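Local coordinates for protein A-adding tRNA nucleotidyltransferase (Aquifex aeolicus, PDB 4WBY) that adds the terminal adenosine to tRNA ending in CC, using ATP and magnesium, to complete the CCA end, at residues E11-V16 and I127-E132; L144-L147 and I152-L155; V158-D163 and K187-A192. One frame throughout, in Å; residues are numbered along the deposited sequence. Where two conformers were deposited one is given.

Contact 1. Residues E11-V16 and I127-E132; sequences EIAREV and ISVNLE
The first torsion of Val-129 (chi1 -62°) sets CG1 beside its backbone N and leaves CG2 between N and the carbonyl carbon. The two methyls thus split over two residues of helix 7-22. CG1 of Val-129 meets CB of Ala-13 at 3.8 Å. CG2 of Val-129 meets CG1 of Val-16 at 4.0 Å. Val-16 has that CG1 anti to its own backbone N (chi1 165°), and its side chain crosses that of Val-129 at a slant. CB of Val-129 also sits 3.5 Å from the backbone O of Ala-13. The valine therefore rests on the helix backbone as well as on its side chains. All three residues are buried.

The polar link lies in the backbone. One water donates to the O of Arg-14 and to the O of Val-129, at 2.9 Å each. It ties the helix to the turn without a direct bond between them. The turn is fixed from its own side. Ser-128 OG accepts the backbone N of Asn-130 at 3.0 Å, which makes an ST turn. ND2 of Asn-130 also donates to this OG at 3.0 Å, and the OG is tilted 23° from the amide plane. OD1 of Asn-130 in turn reaches the backbone N of Ala-27 in the next strand.

Tyr-134 and Ile-29 add to the packing round Val-129. Helix 7-22 packs on Val-129, the first residue after strand 126-128, and through Val-16 on Ala-27 of strand 26-30 and Phe-89 of strand 85-91. This is the helix-on-sheet packing of the nucleotidyltransferase head domain.

Contact 2. Residues L144-L147 and I152-L155; sequences LRDL and IRVL
Asp-146 and Arg-153 form a side-on, two-nitrogen salt bridge. It joins helix 143-149 to the residues that leave the short strand 151-152, across the short connection between helix and strand, within the head-domain family region. The two side chains meet at about a right angle. Their flat ends are closer to parallel, with the carboxylate and guanidinium planes 27° apart.

The carboxylate stands at the guanidinium edge, near its plane. NE of Arg-153 gives its N-H to OD2 of Asp-146 at 2.9 Å. NH2 of Arg-153 gives one to OD1 of Asp-146 at 3.0 Å, with an N-H...O angle of 159°. Both oxygens are met on the syn side. A longer bond from NE to OD1 of Asp-146, 3.3 Å, is weak. The bend at chi3 (-53°) folds NE back toward the acid, and the turn about CD-NE brings NH2 to OD1. Both acceptors lie close to the guanidinium plane, while the donors sit somewhat out of the carboxylate plane. The paired bonds limit rotation of both groups.

Asp-146 has a second partner: its OD2 also bonds to Thr-121 OG1. The backbone of Arg-153 bonds to Thr-121 too, so one threonine serves both sides of the bridge. NH1 of Arg-153 turns to a glycerol, probably from the crystallisation liquor. The arginine chain curls round one oxygen: CB and CD of Arg-153 are each 3.5 Å from OD2 of Asp-146.

Contact 3. Residues V158-D163 and K187-A192; sequences VSFIED and KLLKQA
The O of Leu-188 accepts the backbone N of Ala-192 at 2.9 Å. This helical bond spans one turn of helix 183-194, and both bonded residues touch Phe-160. Phe-160 comes from the short helix 159-162 and is the one side chain that reaches across. Its CG lies beside the backbone N (chi1 -63°), and the ring is carried over to helix 183-194.

The ring is held from more than one side. CB of Leu-188 stands at the ring edge, in the ring plane, 3.7 Å from CD2 of Phe-160. CG of Leu-189 lies over one ring face, and CB of Leu-189 comes within 3.7 Å of CE2 of Phe-160. Leu-189 has its CG anti to the backbone N (chi1 -173°), and its CD1 reaches CZ of Phe-160 at 4.0 Å. The ring also runs close to the helix backbone, with CD2 of Phe-160 3.6 Å from the N of Leu-189. Behind the ring, CB of Phe-160 meets CB of Ala-192 at 3.8 Å. The small alanine lets the two backbones come close there.

Ile-167 of helix 165-177 touches Phe-160, Leu-189 and Ala-192, so three helices share this buried patch. At the far end of the short helix, Asp-163 OD1 caps the N of Val-165, and its OD2 forms a salt bridge with Arg-205. Asp-163 and Arg-205 both bind ATP. Glu-162, Asp-163 and Arg-166 fit the EDxxR motif of class II CCA-adding enzymes. Phe-160, two residues before the motif, packs the short helix that leads into it against helix 183-194.

Overall arrangement
Contact 2 and contact 3 are neighbours, with centres 16 Å apart. Val-154 joins them: its CG1 packs 3.5 Å from CZ of Phe-160. Contact 1 stands apart in the nucleotidyltransferase core, with its centre 25 Å from that of contact 2 and 36 Å from that of contact 3. Only contact 3 includes an ATP-binding residue, Asp-163, and the side chain of its Phe-160 is about 7 Å from that of Asp-119. Contacts 1 and 2 lie further back. In contact 1, the side chain of Val-129 is about 9 Å from that of Val-34. In contact 2, the side chain of Arg-153 is about 9 Å from that of Ala-170.

Contact 1. Residues E11-V16 and I127-E132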
ATOM      1  N   GLU A  11      12.571  -0.162  25.951  1.00 16.45           N
ATOM      2  CA  GLU A  11      11.975   0.039  27.277  1.00 17.72           C
ATOM      3  C   GLU A  11      10.638  -0.683  27.421  1.00 15.91           C
ATOM      4  O   GLU A  11      10.393  -1.371  28.416  1.00 17.75           O
ATOM      5  CB  GLU A  11      11.794   1.529  27.577  1.00 22.19           C
ATOM      6  CG  GLU A  11      13.085   2.277  27.845  1.00 31.88           C
ATOM      7  CD  GLU A  11      12.852   3.664  28.426  1.00 42.56           C
ATOM      8  OE1 GLU A  11      11.680   4.030  28.664  1.00 44.53           O
ATOM      9  OE2 GLU A  11      13.844   4.391  28.643  1.00 49.54           O
ATOM     10  N   ILE A  12       9.779  -0.555  26.417  1.00 15.28           N
ATOM     11  CA  ILE A  12       8.480  -1.209  26.460  1.00 15.95           C
ATOM     12  C   ILE A  12       8.623  -2.730  26.329  1.00 15.43           C
ATOM     13  O   ILE A  12       7.937  -3.477  27.022  1.00 14.77           O
ATOM     14  CB  ILE A  12       7.538  -0.652  25.362  1.00 17.71           C
ATOM     15  CG1 ILE A  12       7.121   0.780  25.704  1.00 22.85           C
ATOM     16  CG2 ILE A  12       6.293  -1.526  25.204  1.00 20.61           C
ATOM     17  CD1 ILE A  12       6.371   0.911  27.027  1.00 26.65           C
ATOM     18  N   ALA A  13       9.515  -3.191  25.454  1.00 13.94           N
ATOM     19  CA  ALA A  13       9.735  -4.631  25.310  1.00 14.79           C
ATOM     20  C   ALA A  13      10.157  -5.267  26.646  1.00 15.15           C
ATOM     21  O   ALA A  13       9.625  -6.311  27.050  1.00 14.61           O
ATOM     22  CB  ALA A  13      10.788  -4.899  24.244  1.00 15.19           C
ATOM     23  N   ARG A  14      11.105  -4.632  27.336  1.00 14.72           N
ATOM     24  CA  ARG A  14      11.542  -5.114  28.644  1.00 14.84           C
ATOM     25  C   ARG A  14      10.369  -5.184  29.615  1.00 14.92           C
ATOM     26  O   ARG A  14      10.183  -6.182  30.322  1.00 14.98           O
ATOM     27  CB  ARG A  14      12.632  -4.205  29.227  1.00 15.92           C
ATOM     28  CG  ARG A  14      13.973  -4.268  28.515  1.00 16.28           C
ATOM     29  CD  ARG A  14      14.754  -5.527  28.863  1.00 17.37           C
ATOM     30  NE  ARG A  14      16.053  -5.507  28.201  1.00 18.00           N
ATOM     31  CZ  ARG A  14      16.966  -6.465  28.314  1.00 18.19           C
ATOM     32  NH1 ARG A  14      16.724  -7.523  29.074  1.00 18.58           N
ATOM     33  NH2 ARG A  14      18.117  -6.367  27.665  1.00 23.16           N
ATOM     34  N   GLU A  15       9.582  -4.110  29.653  1.00 14.97           N
ATOM     35  CA  GLU A  15       8.470  -4.020  30.587  1.00 14.74           C
ATOM     36  C   GLU A  15       7.392  -5.058  30.286  1.00 13.63           C
ATOM     37  O   GLU A  15       6.819  -5.645  31.201  1.00 15.65           O
ATOM     38  CB  GLU A  15       7.869  -2.618  30.565  1.00 16.85           C
ATOM     39  CG  GLU A  15       6.798  -2.418  31.626  1.00 17.76           C
ATOM     40  CD  GLU A  15       6.348  -0.981  31.736  1.00 20.46           C
ATOM     41  OE1 GLU A  15       6.672  -0.190  30.829  1.00 21.90           O
ATOM     42  OE2 GLU A  15       5.653  -0.658  32.715  1.00 23.28           O
ATOM     43  N   VAL A  16       7.103  -5.280  29.005  1.00 13.90           N
ATOM     44  CA  VAL A  16       6.124  -6.299  28.645  1.00 14.29           C
ATOM     45  C   VAL A  16       6.556  -7.684  29.163  1.00 13.14           C
ATOM     46  O   VAL A  16       5.736  -8.422  29.706  1.00 15.29           O
ATOM     47  CB  VAL A  16       5.894  -6.327  27.123  1.00 13.36           C
ATOM     48  CG1 VAL A  16       5.163  -7.597  26.693  1.00 15.76           C
ATOM     49  CG2 VAL A  16       5.102  -5.106  26.715  1.00 14.29           C
ATOM     50  N   ILE A 127      10.267 -12.475  18.284  1.00 12.54           N
ATOM     51  CA  ILE A 127      11.356 -12.140  19.186  1.00 13.28           C
ATOM     52  C   ILE A 127      10.854 -12.288  20.608  1.00 12.64           C
ATOM     53  O   ILE A 127       9.874 -11.644  20.993  1.00 14.27           O
ATOM     54  CB  ILE A 127      11.869 -10.698  18.968  1.00 14.13           C
ATOM     55  CG1 ILE A 127      12.358 -10.521  17.528  1.00 16.19           C
ATOM     56  CG2 ILE A 127      12.989 -10.373  19.961  1.00 16.36           C
ATOM     57  CD1 ILE A 127      12.498  -9.068  17.096  1.00 18.90           C
ATOM     58  N   SER A 128      11.510 -13.132  21.398  1.00 12.35           N
ATOM     59  CA  SER A 128      11.130 -13.249  22.799  1.00 13.27           C
ATOM     60  C   SER A 128      11.449 -11.966  23.558  1.00 12.75           C
ATOM     61  O   SER A 128      12.545 -11.430  23.435  1.00 13.77           O
ATOM     62  CB  SER A 128      11.857 -14.413  23.470  1.00 15.00           C
ATOM     63  OG  SER A 128      11.527 -14.434  24.849  1.00 15.66           O
ATOM     64  N   VAL A 129      10.505 -11.482  24.360  1.00 13.23           N
ATOM     65  CA  VAL A 129      10.825 -10.401  25.275  1.00 12.40           C
ATOM     66  C   VAL A 129      10.773 -10.925  26.705  1.00 14.49           C
ATOM     67  O   VAL A 129      10.722 -10.163  27.669  1.00 15.45           O
ATOM     68  CB  VAL A 129       9.893  -9.181  25.081  1.00 13.25           C
ATOM     69  CG1 VAL A 129      10.086  -8.622  23.665  1.00 15.29           C
ATOM     70  CG2 VAL A 129       8.426  -9.527  25.365  1.00 16.09           C
ATOM     71  N   ASN A 130      10.814 -12.243  26.840  1.00 14.60           N
ATOM     72  CA  ASN A 130      10.728 -12.852  28.158  1.00 14.91           C
ATOM     73  C   ASN A 130      12.035 -12.790  28.924  1.00 14.61           C
ATOM     74  O   ASN A 130      13.098 -12.598  28.341  1.00 17.24           O
ATOM     75  CB  ASN A 130      10.233 -14.286  28.018  1.00 15.48           C
ATOM     76  CG  ASN A 130       8.888 -14.331  27.361  1.00 16.14           C
ATOM     77  OD1 ASN A 130       7.893 -13.907  27.955  1.00 18.37           O
ATOM     78  ND2 ASN A 130       8.848 -14.780  26.101  1.00 16.77           N
ATOM     79  N   LEU A 131      11.939 -12.936  30.244  1.00 17.19           N
ATOM     80  CA  LEU A 131      13.069 -12.637  31.110  1.00 18.01           C
ATOM     81  C   LEU A 131      14.272 -13.531  30.866  1.00 18.03           C
ATOM     82  O   LEU A 131      15.404 -13.074  30.965  1.00 20.43           O
ATOM     83  CB  LEU A 131      12.669 -12.746  32.587  1.00 19.79           C
ATOM     84  CG  LEU A 131      11.621 -11.750  33.086  1.00 23.05           C
ATOM     85  CD1 LEU A 131      11.377 -11.957  34.572  1.00 25.72           C
ATOM     86  CD2 LEU A 131      12.047 -10.307  32.813  1.00 21.90           C
ATOM     87  N   GLU A 132      14.040 -14.799  30.541  1.00 18.72           N
ATOM     88  CA  GLU A 132      15.154 -15.748  30.549  1.00 20.07           C
ATOM     89  C   GLU A 132      15.849 -15.881  29.197  1.00 19.84           C
ATOM     90  O   GLU A 132      16.950 -16.428  29.120  1.00 23.56           O
ATOM     91  CB  GLU A 132      14.681 -17.120  31.029  1.00 25.79           C
ATOM     92  CG  GLU A 132      14.203 -18.052  29.939  1.00 29.70           C
ATOM     93  CD  GLU A 132      12.806 -17.734  29.452  1.00 34.91           C
ATOM     94  OE1 GLU A 132      12.138 -16.858  30.052  1.00 34.42           O
ATOM     95  OE2 GLU A 132      12.378 -18.368  28.459  1.00 36.74           O
TER
HETATM   96  O   HOH W   1      11.772  -8.486  29.730  1.00 16.34           O

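Contact 2. Residues L144-L147 and I152-L155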
ATOM      1  N   LEU A 144      14.643 -16.747   8.471  1.00 12.67           N
ATOM      2  CA  LEU A 144      15.898 -16.026   8.292  1.00 12.57           C
ATOM      3  C   LEU A 144      16.611 -16.521   7.033  1.00 12.42           C
ATOM      4  O   LEU A 144      17.171 -15.723   6.277  1.00 13.29           O
ATOM      5  CB  LEU A 144      16.803 -16.165   9.522  1.00 13.92           C
ATOM      6  CG  LEU A 144      18.038 -15.256   9.540  1.00 13.91           C
ATOM      7  CD1 LEU A 144      17.670 -13.763   9.533  1.00 16.85           C
ATOM      8  CD2 LEU A 144      18.922 -15.574  10.746  1.00 14.79           C
ATOM      9  N   ARG A 145      16.553 -17.828   6.792  1.00 12.68           N
ATOM     10  CA  ARG A 145      17.129 -18.412   5.582  1.00 12.75           C
ATOM     11  C   ARG A 145      16.416 -17.888   4.330  1.00 12.49           C
ATOM     12  O   ARG A 145      17.058 -17.625   3.310  1.00 14.11           O
ATOM     13  CB  ARG A 145      17.058 -19.937   5.649  1.00 14.93           C
ATOM     14  CG  ARG A 145      17.597 -20.654   4.413  1.00 19.19           C
ATOM     15  CD  ARG A 145      19.070 -20.389   4.177  1.00 28.67           C
ATOM     16  NE  ARG A 145      19.537 -21.075   2.974  1.00 40.16           N
ATOM     17  CZ  ARG A 145      20.737 -21.631   2.843  1.00 50.63           C
ATOM     18  NH1 ARG A 145      21.606 -21.584   3.843  1.00 52.92           N
ATOM     19  NH2 ARG A 145      21.067 -22.233   1.707  1.00 55.20           N
ATOM     20  N   ASP A 146      15.101 -17.719   4.400  1.00 12.01           N
ATOM     21  CA  ASP A 146      14.378 -17.194   3.246  1.00 11.87           C
ATOM     22  C   ASP A 146      14.612 -15.688   3.049  1.00 11.84           C
ATOM     23  O   ASP A 146      14.570 -15.204   1.919  1.00 12.93           O
ATOM     24  CB  ASP A 146      12.889 -17.521   3.353  1.00 13.58           C
ATOM     25  CG  ASP A 146      12.601 -18.985   3.056  1.00 15.40           C
ATOM     26  OD1 ASP A 146      13.455 -19.657   2.434  1.00 16.80           O
ATOM     27  OD2 ASP A 146      11.525 -19.466   3.437  1.00 15.80           O
ATOM     28  N   LEU A 147      14.898 -14.950   4.117  1.00 13.37           N
ATOM     29  CA  LEU A 147      15.393 -13.582   3.935  1.00 13.87           C
ATOM     30  C   LEU A 147      16.722 -13.604   3.195  1.00 13.87           C
ATOM     31  O   LEU A 147      16.914 -12.882   2.213  1.00 15.10           O
ATOM     32  CB  LEU A 147      15.570 -12.851   5.264  1.00 15.69           C
ATOM     33  CG  LEU A 147      14.323 -12.303   5.956  1.00 16.25           C
ATOM     34  CD1 LEU A 147      14.693 -11.698   7.302  1.00 18.23           C
ATOM     35  CD2 LEU A 147      13.580 -11.277   5.108  1.00 14.76           C
ATOM     36  N   ILE A 152       9.978 -15.719  -1.123  1.00 12.55           N
ATOM     37  CA  ILE A 152       8.626 -15.773  -0.564  1.00 11.59           C
ATOM     38  C   ILE A 152       8.143 -17.228  -0.586  1.00 10.75           C
ATOM     39  O   ILE A 152       8.007 -17.834  -1.650  1.00 12.81           O
ATOM     40  CB  ILE A 152       7.641 -14.876  -1.347  1.00 12.19           C
ATOM     41  CG1 ILE A 152       8.106 -13.412  -1.334  1.00 13.73           C
ATOM     42  CG2 ILE A 152       6.227 -15.000  -0.794  1.00 14.00           C
ATOM     43  CD1 ILE A 152       8.237 -12.787   0.052  1.00 14.44           C
ATOM     44  N   ARG A 153       7.871 -17.773   0.593  1.00 11.29           N
ATOM     45  CA  ARG A 153       7.530 -19.177   0.767  1.00 11.16           C
ATOM     46  C   ARG A 153       6.357 -19.317   1.719  1.00 10.64           C
ATOM     47  O   ARG A 153       6.394 -18.763   2.823  1.00 12.04           O
ATOM     48  CB  ARG A 153       8.734 -19.943   1.331  1.00 11.87           C
ATOM     49  CG  ARG A 153       8.550 -21.442   1.359  1.00 13.26           C
ATOM     50  CD  ARG A 153       9.628 -22.136   2.169  1.00 15.21           C
ATOM     51  NE  ARG A 153      10.966 -21.746   1.733  1.00 15.45           N
ATOM     52  CZ  ARG A 153      11.630 -22.298   0.726  1.00 16.42           C
ATOM     53  NH1 ARG A 153      11.091 -23.299   0.028  1.00 18.29           N
ATOM     54  NH2 ARG A 153      12.838 -21.841   0.419  1.00 17.96           N
ATOM     55  N   VAL A 154       5.323 -20.060   1.320  1.00 11.87           N
ATOM     56  CA  VAL A 154       4.222 -20.333   2.243  1.00 12.21           C
ATOM     57  C   VAL A 154       4.654 -21.302   3.359  1.00 12.31           C
ATOM     58  O   VAL A 154       5.659 -22.013   3.239  1.00 15.34           O
ATOM     59  CB  VAL A 154       2.977 -20.901   1.510  1.00 13.79           C
ATOM     60  CG1 VAL A 154       2.370 -19.837   0.593  1.00 15.08           C
ATOM     61  CG2 VAL A 154       3.315 -22.194   0.759  1.00 14.77           C
ATOM     62  N   LEU A 155       3.877 -21.328   4.434  1.00 12.25           N
ATOM     63  CA  LEU A 155       4.194 -22.139   5.612  1.00 13.77           C
ATOM     64  C   LEU A 155       3.772 -23.597   5.487  1.00 14.12           C
ATOM     65  O   LEU A 155       4.283 -24.464   6.209  1.00 18.53           O
ATOM     66  CB  LEU A 155       3.542 -21.531   6.860  0.50 16.88           C
ATOM     67  CG  LEU A 155       3.785 -20.037   7.113  0.50 23.03           C
ATOM     68  CD1 LEU A 155       3.315 -19.641   8.499  0.50 28.44           C
ATOM     69  CD2 LEU A 155       5.234 -19.678   6.939  0.50 19.90           C
TER

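Contact 3. Residues V158-D163 and K187-A192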
ATOM      1  N   VAL A 158      -1.032 -26.159   1.542  1.00 13.62           N
ATOM      2  CA  VAL A 158      -2.409 -25.821   1.164  1.00 14.65           C
ATOM      3  C   VAL A 158      -2.730 -24.340   1.414  1.00 14.41           C
ATOM      4  O   VAL A 158      -3.882 -23.922   1.321  1.00 14.78           O
ATOM      5  CB  VAL A 158      -3.457 -26.715   1.876  1.00 14.35           C
ATOM      6  CG1 VAL A 158      -3.181 -28.201   1.601  1.00 15.74           C
ATOM      7  CG2 VAL A 158      -3.554 -26.414   3.358  1.00 15.29           C
ATOM      8  N   SER A 159      -1.697 -23.536   1.673  1.00 12.33           N
ATOM      9  CA  SER A 159      -1.884 -22.136   2.054  1.00 12.57           C
ATOM     10  C   SER A 159      -2.768 -21.305   1.108  1.00 12.95           C
ATOM     11  O   SER A 159      -3.611 -20.523   1.564  1.00 14.39           O
ATOM     12  CB  SER A 159      -0.514 -21.471   2.184  1.00 13.82           C
ATOM     13  OG  SER A 159      -0.633 -20.136   2.637  1.00 17.00           O
ATOM     14  N   PHE A 160      -2.582 -21.452  -0.202  1.00 12.78           N
ATOM     15  CA  PHE A 160      -3.366 -20.655  -1.141  1.00 13.25           C
ATOM     16  C   PHE A 160      -4.791 -21.200  -1.317  1.00 14.34           C
ATOM     17  O   PHE A 160      -5.683 -20.459  -1.704  1.00 17.76           O
ATOM     18  CB  PHE A 160      -2.683 -20.576  -2.509  1.00 12.50           C
ATOM     19  CG  PHE A 160      -1.346 -19.883  -2.490  1.00 11.91           C
ATOM     20  CD1 PHE A 160      -1.226 -18.578  -2.025  1.00 13.17           C
ATOM     21  CD2 PHE A 160      -0.216 -20.526  -2.966  1.00 12.58           C
ATOM     22  CE1 PHE A 160       0.018 -17.932  -2.013  1.00 13.02           C
ATOM     23  CE2 PHE A 160       1.019 -19.897  -2.958  1.00 12.36           C
ATOM     24  CZ  PHE A 160       1.138 -18.587  -2.488  1.00 11.71           C
ATOM     25  N   ILE A 161      -5.001 -22.489  -1.071  1.00 14.64           N
ATOM     26  CA  ILE A 161      -6.353 -23.048  -1.100  1.00 15.30           C
ATOM     27  C   ILE A 161      -7.127 -22.537   0.113  1.00 15.22           C
ATOM     28  O   ILE A 161      -8.292 -22.142   0.029  1.00 17.03           O
ATOM     29  CB  ILE A 161      -6.354 -24.597  -1.064  1.00 16.88           C
ATOM     30  CG1 ILE A 161      -5.418 -25.194  -2.114  1.00 19.32           C
ATOM     31  CG2 ILE A 161      -7.767 -25.135  -1.276  1.00 18.23           C
ATOM     32  CD1 ILE A 161      -5.273 -26.715  -1.990  1.00 21.58           C
ATOM     33  N   GLU A 162      -6.443 -22.553   1.253  1.00 15.63           N
ATOM     34  CA  GLU A 162      -7.005 -22.148   2.535  1.00 17.47           C
ATOM     35  C   GLU A 162      -7.398 -20.668   2.535  1.00 15.43           C
ATOM     36  O   GLU A 162      -8.454 -20.292   3.049  1.00 20.06           O
ATOM     37  CB  GLU A 162      -5.975 -22.457   3.624  1.00 21.82           C
ATOM     38  CG  GLU A 162      -6.285 -22.019   5.017  1.00 26.37           C
ATOM     39  CD  GLU A 162      -5.161 -22.411   5.964  1.00 25.14           C
ATOM     40  OE1 GLU A 162      -4.039 -21.863   5.860  1.00 24.11           O
ATOM     41  OE2 GLU A 162      -5.395 -23.282   6.808  1.00 28.05           O
ATOM     42  N   ASP A 163      -6.558 -19.840   1.922  1.00 15.67           N
ATOM     43  CA  ASP A 163      -6.810 -18.404   1.840  1.00 14.76           C
ATOM     44  C   ASP A 163      -6.243 -17.834   0.549  1.00 14.18           C
ATOM     45  O   ASP A 163      -5.087 -17.390   0.513  1.00 14.36           O
ATOM     46  CB  ASP A 163      -6.215 -17.668   3.044  1.00 17.43           C
ATOM     47  CG  ASP A 163      -6.627 -16.206   3.081  1.00 22.07           C
ATOM     48  OD1 ASP A 163      -7.398 -15.780   2.185  1.00 25.02           O
ATOM     49  OD2 ASP A 163      -6.194 -15.484   4.004  1.00 25.33           O
ATOM     50  N   LYS A 187       4.520 -22.956  -7.888  1.00 12.64           N
ATOM     51  CA  LYS A 187       3.634 -23.986  -8.432  1.00 12.87           C
ATOM     52  C   LYS A 187       2.271 -23.909  -7.772  1.00 12.91           C
ATOM     53  O   LYS A 187       1.233 -24.013  -8.434  1.00 15.19           O
ATOM     54  CB  LYS A 187       4.215 -25.384  -8.231  1.00 14.27           C
ATOM     55  CG  LYS A 187       5.429 -25.682  -9.053  1.00 17.53           C
ATOM     56  CD  LYS A 187       5.935 -27.083  -8.764  1.00 19.68           C
ATOM     57  CE  LYS A 187       7.281 -27.301  -9.434  1.00 23.27           C
ATOM     58  NZ  LYS A 187       7.867 -28.622  -9.088  1.00 26.83           N
ATOM     59  N   LEU A 188       2.276 -23.760  -6.452  1.00 12.25           N
ATOM     60  CA  LEU A 188       1.024 -23.716  -5.705  1.00 13.08           C
ATOM     61  C   LEU A 188       0.201 -22.496  -6.087  1.00 12.25           C
ATOM     62  O   LEU A 188      -1.019 -22.574  -6.195  1.00 13.49           O
ATOM     63  CB  LEU A 188       1.301 -23.714  -4.202  1.00 12.89           C
ATOM     64  CG  LEU A 188       1.897 -25.015  -3.664  1.00 13.02           C
ATOM     65  CD1 LEU A 188       2.459 -24.801  -2.262  1.00 15.42           C
ATOM     66  CD2 LEU A 188       0.846 -26.118  -3.672  1.00 14.55           C
ATOM     67  N   LEU A 189       0.868 -21.363  -6.281  1.00 12.00           N
ATOM     68  CA  LEU A 189       0.170 -20.134  -6.629  1.00 12.59           C
ATOM     69  C   LEU A 189      -0.460 -20.262  -8.013  1.00 13.02           C
ATOM     70  O   LEU A 189      -1.632 -19.937  -8.202  1.00 13.70           O
ATOM     71  CB  LEU A 189       1.123 -18.937  -6.556  1.00 12.93           C
ATOM     72  CG  LEU A 189       0.514 -17.540  -6.737  1.00 12.51           C
ATOM     73  CD1 LEU A 189       1.297 -16.493  -5.923  1.00 14.74           C
ATOM     74  CD2 LEU A 189       0.460 -17.136  -8.206  1.00 14.75           C
ATOM     75  N   LYS A 190       0.309 -20.756  -8.975  1.00 13.14           N
ATOM     76  CA  LYS A 190      -0.207 -20.917 -10.332  1.00 13.19           C
ATOM     77  C   LYS A 190      -1.367 -21.910 -10.353  1.00 13.44           C
ATOM     78  O   LYS A 190      -2.357 -21.703 -11.059  1.00 15.92           O
ATOM     79  CB  LYS A 190       0.902 -21.380 -11.285  1.00 14.38           C
ATOM     80  CG  LYS A 190       1.974 -20.316 -11.524  1.00 16.95           C
ATOM     81  CD  LYS A 190       3.144 -20.866 -12.328  1.00 24.34           C
ATOM     82  CE  LYS A 190       2.762 -21.173 -13.747  1.00 32.84           C
ATOM     83  NZ  LYS A 190       3.987 -21.467 -14.540  1.00 39.49           N
ATOM     84  N   GLN A 191      -1.247 -22.986  -9.581  1.00 14.45           N
ATOM     85  CA  GLN A 191      -2.300 -23.991  -9.531  1.00 16.52           C
ATOM     86  C   GLN A 191      -3.569 -23.432  -8.903  1.00 13.61           C
ATOM     87  O   GLN A 191      -4.672 -23.711  -9.383  1.00 14.76           O
ATOM     88  CB  GLN A 191      -1.820 -25.234  -8.774  1.00 18.22           C
ATOM     89  CG  GLN A 191      -0.846 -26.052  -9.621  1.00 22.54           C
ATOM     90  CD  GLN A 191      -0.312 -27.290  -8.934  1.00 29.83           C
ATOM     91  OE1 GLN A 191      -0.618 -27.561  -7.773  1.00 32.11           O
ATOM     92  NE2 GLN A 191       0.496 -28.059  -9.663  1.00 30.01           N
ATOM     93  N   ALA A 192      -3.426 -22.620  -7.855  1.00 13.23           N
ATOM     94  CA  ALA A 192      -4.611 -22.035  -7.222  1.00 13.96           C
ATOM     95  C   ALA A 192      -5.325 -21.100  -8.193  1.00 14.02           C
ATOM     96  O   ALA A 192      -6.550 -21.095  -8.257  1.00 15.78           O
ATOM     97  CB  ALA A 192      -4.246 -21.294  -5.942  1.00 15.17           C
TER